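PDB 5G0A: transaminase, which catalyses pyridoxal-phosphate-dependent amino-group transfer as an S-selective omega-transaminase, probably between amines or amino acids and carbonyl compounds. Local coordinates for residues V271-F275 / G276-K280; I235-V238 / S239-A242; I8-E11 / Q12-E15. One frame throughout, in Å; residues are numbered along the deposited sequence.

Contact 1 of 3, residues V271-F275 / G276-K280; sequences VLTGF and GRTGK. With PLP (pyridoxal-5'-phosphate), chain K.
Residues 271-275 and 276-280 form one continuous loop that folds back on itself, bringing the CA atoms of Thr-273 and Arg-277 to 5.3 Å; a type I beta turn, with Arg-277 at its second position, runs from Gly-276 to Gly-279. In this class III aminotransferase the loop follows strand 265-269 of the central sheet and helps floor the cofactor pocket. Glycine suits both ends of the turn, since Gly-276 and Gly-279 have positive phi. Branched and apolar, Val-271 lays CB and both methyls over the flat pyridine ring, its CG1 3.6 Å from PLP C4, while Leu-272 brings CB to 3.3 Å from PLP O3. With CG anti to its own N (chi1 175°), Arg-277 runs along the carbonyl of Leu-272, then bends, and its NH1 and NH2 reach Ala-445 O, Leu-386 O and Asn-57 OD1. NE donates, at the guanidinium edge and in plane, to a water that also donates to Leu-272 O. Methyl CG2 of Thr-278 rests against Thr-273 CB; OG1 of Thr-278 is bonded to His-286 NE2. A second water donates to Thr-273 O (2.6 Å) and Lys-280 O, accepts from Thr-278 N, and bonds Thr-278 OG1 at 2.7 Å.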
loop_
_atom_site.group_PDB
_atom_site.type_symbol
_atom_site.label_atom_id
_atom_site.label_comp_id
_atom_site.label_asym_id
_atom_site.label_seq_id
_atom_site.Cartn_x
_atom_site.Cartn_y
_atom_site.Cartn_z
ATOM N N VAL B 271 14.918 5.016 -22.464
ATOM C CA VAL B 271 15.449 6.340 -22.099
ATOM C C VAL B 271 16.954 6.373 -22.274
ATOM O O VAL B 271 17.494 7.361 -22.769
ATOM C CB VAL B 271 15.084 6.739 -20.647
ATOM C CG1 VAL B 271 15.865 7.988 -20.212
ATOM C CG2 VAL B 271 13.589 6.995 -20.549
ATOM N N LEU B 272 17.635 5.295 -21.882
ATOM C CA LEU B 272 19.075 5.240 -22.087
ATOM C C LEU B 272 19.485 4.647 -23.439
ATOM O O LEU B 272 20.362 5.208 -24.117
ATOM C CB LEU B 272 19.774 4.535 -20.927
ATOM C CG LEU B 272 21.301 4.676 -20.898
ATOM C CD1 LEU B 272 21.804 4.911 -19.473
ATOM C CD2 LEU B 272 21.943 3.456 -21.542
ATOM N N THR B 273 18.861 3.545 -23.845
ATOM C CA THR B 273 19.308 2.877 -25.090
ATOM C C THR B 273 18.790 3.517 -26.372
ATOM O O THR B 273 19.173 3.100 -27.483
ATOM C CB THR B 273 18.919 1.388 -25.107
ATOM O OG1 THR B 273 17.501 1.287 -24.921
ATOM C CG2 THR B 273 19.667 0.629 -24.005
ATOM N N GLY B 274 17.915 4.514 -26.235
ATOM C CA GLY B 274 17.279 5.132 -27.371
ATOM C C GLY B 274 18.172 6.061 -28.181
ATOM O O GLY B 274 19.197 6.539 -27.702
ATOM N N PHE B 275 17.746 6.308 -29.413
ATOM C CA PHE B 275 18.367 7.312 -30.293
ATOM C C PHE B 275 19.829 7.076 -30.597
ATOM O O PHE B 275 20.683 7.930 -30.365
ATOM C CB PHE B 275 18.019 8.750 -29.835
ATOM C CG PHE B 275 16.546 8.975 -29.813
ATOM C CD1 PHE B 275 15.858 9.191 -30.995
ATOM C CD2 PHE B 275 15.822 8.828 -28.609
ATOM C CE1 PHE B 275 14.478 9.322 -31.001
ATOM C CE2 PHE B 275 14.435 8.956 -28.610
ATOM C CZ PHE B 275 13.766 9.224 -29.794
ATOM N N GLY B 276 20.097 5.874 -31.110
ATOM C CA GLY B 276 21.402 5.559 -31.700
ATOM C C GLY B 276 22.444 5.044 -30.735
ATOM O O GLY B 276 23.529 4.616 -31.157
ATOM N N ARG B 277 22.128 5.078 -29.431
ATOM C CA ARG B 277 23.066 4.714 -28.381
ATOM C C ARG B 277 23.706 3.329 -28.598
ATOM O O ARG B 277 24.873 3.116 -28.246
ATOM C CB ARG B 277 22.347 4.772 -26.997
ATOM C CG ARG B 277 23.145 4.310 -25.776
ATOM C CD ARG B 277 24.475 5.055 -25.594
ATOM N NE ARG B 277 24.245 6.506 -25.508
ATOM C CZ ARG B 277 25.213 7.420 -25.476
ATOM N NH1 ARG B 277 26.497 7.038 -25.485
ATOM N NH2 ARG B 277 24.899 8.717 -25.422
ATOM N N THR B 278 22.931 2.408 -29.171
ATOM C CA THR B 278 23.366 1.010 -29.318
ATOM C C THR B 278 23.660 0.667 -30.783
ATOM O O THR B 278 23.827 -0.511 -31.126
ATOM C CB THR B 278 22.301 -0.002 -28.789
ATOM O OG1 THR B 278 21.191 -0.067 -29.694
ATOM C CG2 THR B 278 21.813 0.407 -27.372
ATOM N N GLY B 279 23.709 1.680 -31.645
ATOM C CA GLY B 279 24.024 1.440 -33.073
ATOM C C GLY B 279 22.836 1.090 -33.946
ATOM O O GLY B 279 23.002 0.731 -35.121
ATOM N N LYS B 280 21.635 1.152 -33.360
ATOM C CA LYS B 280 20.370 1.141 -34.092
ATOM C C LYS B 280 19.545 2.281 -33.495
ATOM O O LYS B 280 19.968 2.869 -32.486
ATOM C CB LYS B 280 19.644 -0.204 -33.933
ATOM C CG LYS B 280 20.361 -1.368 -34.623
ATOM C CD LYS B 280 19.544 -2.650 -34.596
ATOM C CE LYS B 280 20.255 -3.752 -35.395
ATOM N NZ LYS B 280 20.101 -3.549 -36.873
HETATM N N1 PLP K . 15.035 4.972 -17.432
HETATM C C2 PLP K . 16.303 4.623 -17.753
HETATM C C2A PLP K . 16.580 3.267 -18.363
HETATM C C3 PLP K . 17.403 5.601 -17.584
HETATM O O3 PLP K . 18.668 5.319 -17.928
HETATM C C4 PLP K . 17.091 6.923 -17.020
HETATM C C4A PLP K . 18.190 7.975 -16.868
HETATM C C5 PLP K . 15.668 7.151 -16.668
HETATM C C6 PLP K . 14.725 6.153 -16.870
HETATM C C5A PLP K . 15.200 8.443 -16.014
HETATM O O4P PLP K . 15.422 9.593 -16.802
HETATM P P PLP K . 15.530 11.012 -16.031
HETATM O O1P PLP K . 15.556 11.946 -17.210
HETATM O O2P PLP K . 14.330 11.189 -15.117
HETATM O O3P PLP K . 16.827 10.961 -15.269
HETATM O O HOH W 1 21.542 7.455 -24.994
HETATM O O HOH W 2 20.061 2.376 -29.825
#

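Contact 2 of 3, residues I235-V238 / S239-A242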
loop_
_atom_site.group_PDB
_atom_site.type_symbol
_atom_site.label_atom_id
_atom_site.label_comp_id
_atom_site.label_asym_id
_atom_site.label_seq_id
_atom_site.Cartn_x
_atom_site.Cartn_y
_atom_site.Cartn_z
ATOM N N ILE B 235 7.885 -4.359 -17.533
ATOM C CA ILE B 235 8.782 -3.294 -17.998
ATOM C C ILE B 235 10.219 -3.789 -17.986
ATOM O O ILE B 235 10.638 -4.420 -17.031
ATOM C CB ILE B 235 8.611 -1.992 -17.170
ATOM C CG1 ILE B 235 9.421 -0.859 -17.821
ATOM C CG2 ILE B 235 8.928 -2.197 -15.665
ATOM C CD1 ILE B 235 9.082 0.512 -17.261
ATOM N N THR B 236 10.978 -3.479 -19.046
ATOM C CA THR B 236 12.346 -3.957 -19.191
ATOM C C THR B 236 13.267 -2.830 -19.661
ATOM O O THR B 236 12.798 -1.760 -20.045
ATOM C CB THR B 236 12.460 -5.081 -20.257
ATOM O OG1 THR B 236 12.051 -4.573 -21.535
ATOM C CG2 THR B 236 11.601 -6.305 -19.871
ATOM N N GLU B 237 14.576 -3.088 -19.614
ATOM C CA GLU B 237 15.587 -2.320 -20.359
ATOM C C GLU B 237 16.307 -3.408 -21.131
ATOM O O GLU B 237 16.628 -4.455 -20.546
ATOM C CB GLU B 237 16.634 -1.697 -19.432
ATOM C CG GLU B 237 16.161 -0.791 -18.313
ATOM C CD GLU B 237 17.313 -0.423 -17.391
ATOM O OE1 GLU B 237 18.201 0.356 -17.828
ATOM O OE2 GLU B 237 17.370 -0.946 -16.255
ATOM N N VAL B 238 16.584 -3.204 -22.411
ATOM C CA VAL B 238 17.228 -4.307 -23.162
ATOM C C VAL B 238 18.665 -4.482 -22.701
ATOM O O VAL B 238 19.224 -5.576 -22.762
ATOM C CB VAL B 238 17.182 -4.158 -24.692
ATOM C CG1 VAL B 238 15.751 -4.105 -25.203
ATOM C CG2 VAL B 238 18.043 -2.986 -25.177
ATOM N N SER B 239 19.273 -3.391 -22.273
ATOM C CA SER B 239 20.558 -3.449 -21.626
ATOM C C SER B 239 20.378 -2.617 -20.382
ATOM O O SER B 239 20.043 -1.428 -20.479
ATOM C CB SER B 239 21.634 -2.846 -22.537
ATOM O OG SER B 239 22.890 -2.814 -21.894
ATOM N N GLN B 240 20.557 -3.232 -19.214
ATOM C CA GLN B 240 20.403 -2.490 -17.960
ATOM C C GLN B 240 21.476 -1.415 -17.928
ATOM O O GLN B 240 22.668 -1.727 -17.987
ATOM C CB GLN B 240 20.449 -3.429 -16.747
ATOM C CG GLN B 240 19.145 -4.218 -16.590
ATOM C CD GLN B 240 19.226 -5.325 -15.553
ATOM O OE1 GLN B 240 20.216 -6.073 -15.486
ATOM N NE2 GLN B 240 18.166 -5.459 -14.751
ATOM N N GLY B 241 21.033 -0.154 -17.887
ATOM C CA GLY B 241 21.912 1.008 -18.044
ATOM C C GLY B 241 22.723 1.246 -16.795
ATOM O O GLY B 241 23.885 0.838 -16.713
ATOM N N ALA B 242 22.113 1.889 -15.805
ATOM C CA ALA B 242 22.748 2.040 -14.495
ATOM C C ALA B 242 23.111 0.671 -13.908
ATOM O O ALA B 242 24.180 0.504 -13.295
ATOM C CB ALA B 242 21.840 2.813 -13.545
HETATM O O HOH W 3 18.876 0.890 -20.387
HETATM O O HOH W 4 19.520 2.841 -16.639
#
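Carboxylate oxygen OE1 of Glu-237 is gripped by three donors. Gly-241 N donates to it at 2.9 Å along a nearly straight line (169°), arriving from above the carboxylate plane, 39° out of it. One water donates both to OE1, at 2.7 Å, and to Ser-239 O, bridging the acid to the backbone of the loop. A second water donates to OE1 at 3.1 Å and accepts from Ala-242 N. The other oxygen, OE2, takes the N-H of Tyr-148, so both ends of the group are held. CG sits beside the backbone N (chi1 -56°) and the rest of the chain is extended, which carries the carboxylate across to the loop. There it meets Gln-240 at about a right angle, Glu-237 OE2 3.7 Å from Gln-240 CG. The amide of Gln-240 looks elsewhere, its NE2 bonded to Asp-147 and Glu-145 O, just as Ser-239 OG serves Ala-245 O. An alanine in place of Glu-237 would probably leave the N-H groups of Gly-241 and Tyr-148 without their acceptor and each of the two waters short of one partner. The nearest atoms of the Glu-237 side chain and PLP are about 3 Å apart, where the loop leaving strand 231-236 lines the cofactor pocket at the C-terminal ends of the parallel strands of the central sheet, as in fold-type I aminotransferases.

Contact 3 of 3, residues I8-E11 / Q12-E15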
loop_
_atom_site.group_PDB
_atom_site.type_symbol
_atom_site.label_atom_id
_atom_site.label_comp_id
_atom_site.label_asym_id
_atom_site.label_seq_id
_atom_site.Cartn_x
_atom_site.Cartn_y
_atom_site.Cartn_z
ATOM N N ILE B 8 32.325 36.449 -14.253
ATOM C CA ILE B 8 32.208 35.255 -13.413
ATOM C C ILE B 8 33.385 35.128 -12.465
ATOM O O ILE B 8 34.517 34.915 -12.901
ATOM C CB ILE B 8 32.088 33.945 -14.235
ATOM C CG1 ILE B 8 30.981 34.054 -15.296
ATOM C CG2 ILE B 8 31.846 32.756 -13.299
ATOM C CD1 ILE B 8 30.958 32.912 -16.306
ATOM N N ASN B 9 33.095 35.223 -11.167
ATOM C CA ASN B 9 34.049 34.886 -10.119
ATOM C C ASN B 9 33.847 33.414 -9.762
ATOM O O ASN B 9 32.955 33.081 -8.979
ATOM C CB ASN B 9 33.803 35.781 -8.898
ATOM C CG ASN B 9 34.723 35.484 -7.726
ATOM O OD1 ASN B 9 35.388 34.440 -7.651
ATOM N ND2 ASN B 9 34.740 36.410 -6.773
ATOM N N TRP B 10 34.682 32.542 -10.324
ATOM C CA TRP B 10 34.488 31.096 -10.164
ATOM C C TRP B 10 34.737 30.597 -8.742
ATOM O O TRP B 10 34.144 29.597 -8.315
ATOM C CB TRP B 10 35.282 30.303 -11.212
ATOM C CG TRP B 10 34.695 30.362 -12.605
ATOM C CD1 TRP B 10 35.092 31.161 -13.645
ATOM C CD2 TRP B 10 33.589 29.586 -13.095
ATOM N NE1 TRP B 10 34.303 30.923 -14.755
ATOM C CE2 TRP B 10 33.379 29.957 -14.446
ATOM C CE3 TRP B 10 32.771 28.603 -12.525
ATOM C CZ2 TRP B 10 32.368 29.380 -15.245
ATOM C CZ3 TRP B 10 31.768 28.008 -13.339
ATOM C CH2 TRP B 10 31.580 28.411 -14.668
ATOM N N GLU B 11 35.588 31.292 -7.980
ATOM C CA GLU B 11 35.728 30.955 -6.570
ATOM C C GLU B 11 34.427 31.280 -5.808
ATOM O O GLU B 11 34.028 30.538 -4.903
ATOM C CB GLU B 11 36.962 31.642 -5.944
ATOM C CG GLU B 11 38.269 31.021 -6.416
ATOM C CD GLU B 11 38.402 29.564 -6.017
ATOM O OE1 GLU B 11 38.190 29.257 -4.831
ATOM O OE2 GLU B 11 38.702 28.719 -6.886
ATOM N N GLN B 12 33.747 32.357 -6.197
ATOM C CA GLN B 12 32.446 32.695 -5.602
ATOM C C GLN B 12 31.389 31.660 -6.002
ATOM O O GLN B 12 30.561 31.263 -5.161
ATOM C CB GLN B 12 31.980 34.083 -6.032
ATOM C CG GLN B 12 30.793 34.609 -5.249
ATOM C CD GLN B 12 30.470 36.061 -5.549
ATOM O OE1 GLN B 12 30.313 36.451 -6.707
ATOM N NE2 GLN B 12 30.340 36.862 -4.501
ATOM N N VAL B 13 31.420 31.266 -7.273
ATOM C CA VAL B 13 30.530 30.203 -7.803
ATOM C C VAL B 13 30.696 28.931 -6.962
ATOM O O VAL B 13 29.723 28.339 -6.516
ATOM C CB VAL B 13 30.800 29.907 -9.307
ATOM C CG1 VAL B 13 30.144 28.600 -9.766
ATOM C CG2 VAL B 13 30.391 31.072 -10.208
ATOM N N LYS B 14 31.943 28.546 -6.695
ATOM C CA LYS B 14 32.204 27.356 -5.906
ATOM C C LYS B 14 31.676 27.490 -4.465
ATOM O O LYS B 14 31.136 26.536 -3.897
ATOM C CB LYS B 14 33.713 27.014 -5.948
ATOM C CG LYS B 14 34.135 26.378 -7.271
ATOM C CD LYS B 14 35.640 26.428 -7.544
ATOM C CE LYS B 14 36.467 25.590 -6.604
ATOM N NZ LYS B 14 37.918 25.747 -6.963
ATOM N N GLU B 15 31.823 28.681 -3.890
ATOM C CA GLU B 15 31.349 28.966 -2.544
ATOM C C GLU B 15 29.828 28.844 -2.492
ATOM O O GLU B 15 29.283 28.188 -1.594
ATOM C CB GLU B 15 31.798 30.371 -2.108
ATOM C CG GLU B 15 31.244 30.847 -0.774
ATOM C CD GLU B 15 31.640 32.282 -0.476
ATOM O OE1 GLU B 15 32.849 32.526 -0.252
ATOM O OE2 GLU B 15 30.754 33.171 -0.490
HETATM O O HOH W 5 30.277 35.142 -9.775
#
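Asn-9 caps helix 10-20 by accepting from Gln-12 N: Asn-9 OD1 lies 3.0 Å from that nitrogen, which stands well above the plane of the amide, not on a lone pair. Asparagine suits this N-cap because its short side chain, with CG anti to the backbone N (chi1 178°), can fold back and meet an N-H of the first turn, which lacks the i-4 helical carbonyl partner of later residues. The regular helical bonds begin with Val-13 N to Asn-9 O at 2.9 Å and continue with Lys-14 N to Trp-10 O and Glu-15 N to Glu-11 O. Asn-9 N gives its proton to a water, which donates weakly to Gln-12 OE1. Glu-11 and Lys-14 lie side by side in a salt bridge: Lys-14 NZ lies 3.1 Å from Glu-11 OE2, on its syn side and 22° out of the carboxylate plane. On the apolar flank Ile-8 CG2 sits over one face of the Trp-10 ring, 3.3 Å above its plane and offset toward the rim, and touches Val-13 CG2; Val-13 CG1 meets Trp-10 CE3 obliquely at 3.8 Å. Ile-8, Trp-10 and Val-13 pack on Asp-92, Arg-81 and Thr-91 of the second subunit, Trp-10 also on Pro-35 and Pro-47 of its own chain. Polar bonds thus close the N-terminal end of the helix, and the negative Glu-11 would probably interact favourably with the helix dipole as well as with Lys-14.

Contacts 1 and 2 are neighbours around the cofactor, with centres 11 Å apart, and belong to loops that leave adjacent parallel strands, 265-269 and 231-236, of the central sheet. They touch by packing: Thr-273 CG2 comes to 4.1 Å from Ser-239 O, and Leu-272 CD1 to 4.2 Å from Gly-241 CA. Between them they supply Val-271, Leu-272 and Glu-237 to the PLP pocket, which Thr-330 of the second subunit helps to complete. Contact 3 stands apart at the N-terminal helix, its centre about 37 Å from that of contact 1 and 39 Å from that of contact 2, with nearest atoms about 23 and 27 Å away; it faces the subunit interface, not the cofactor.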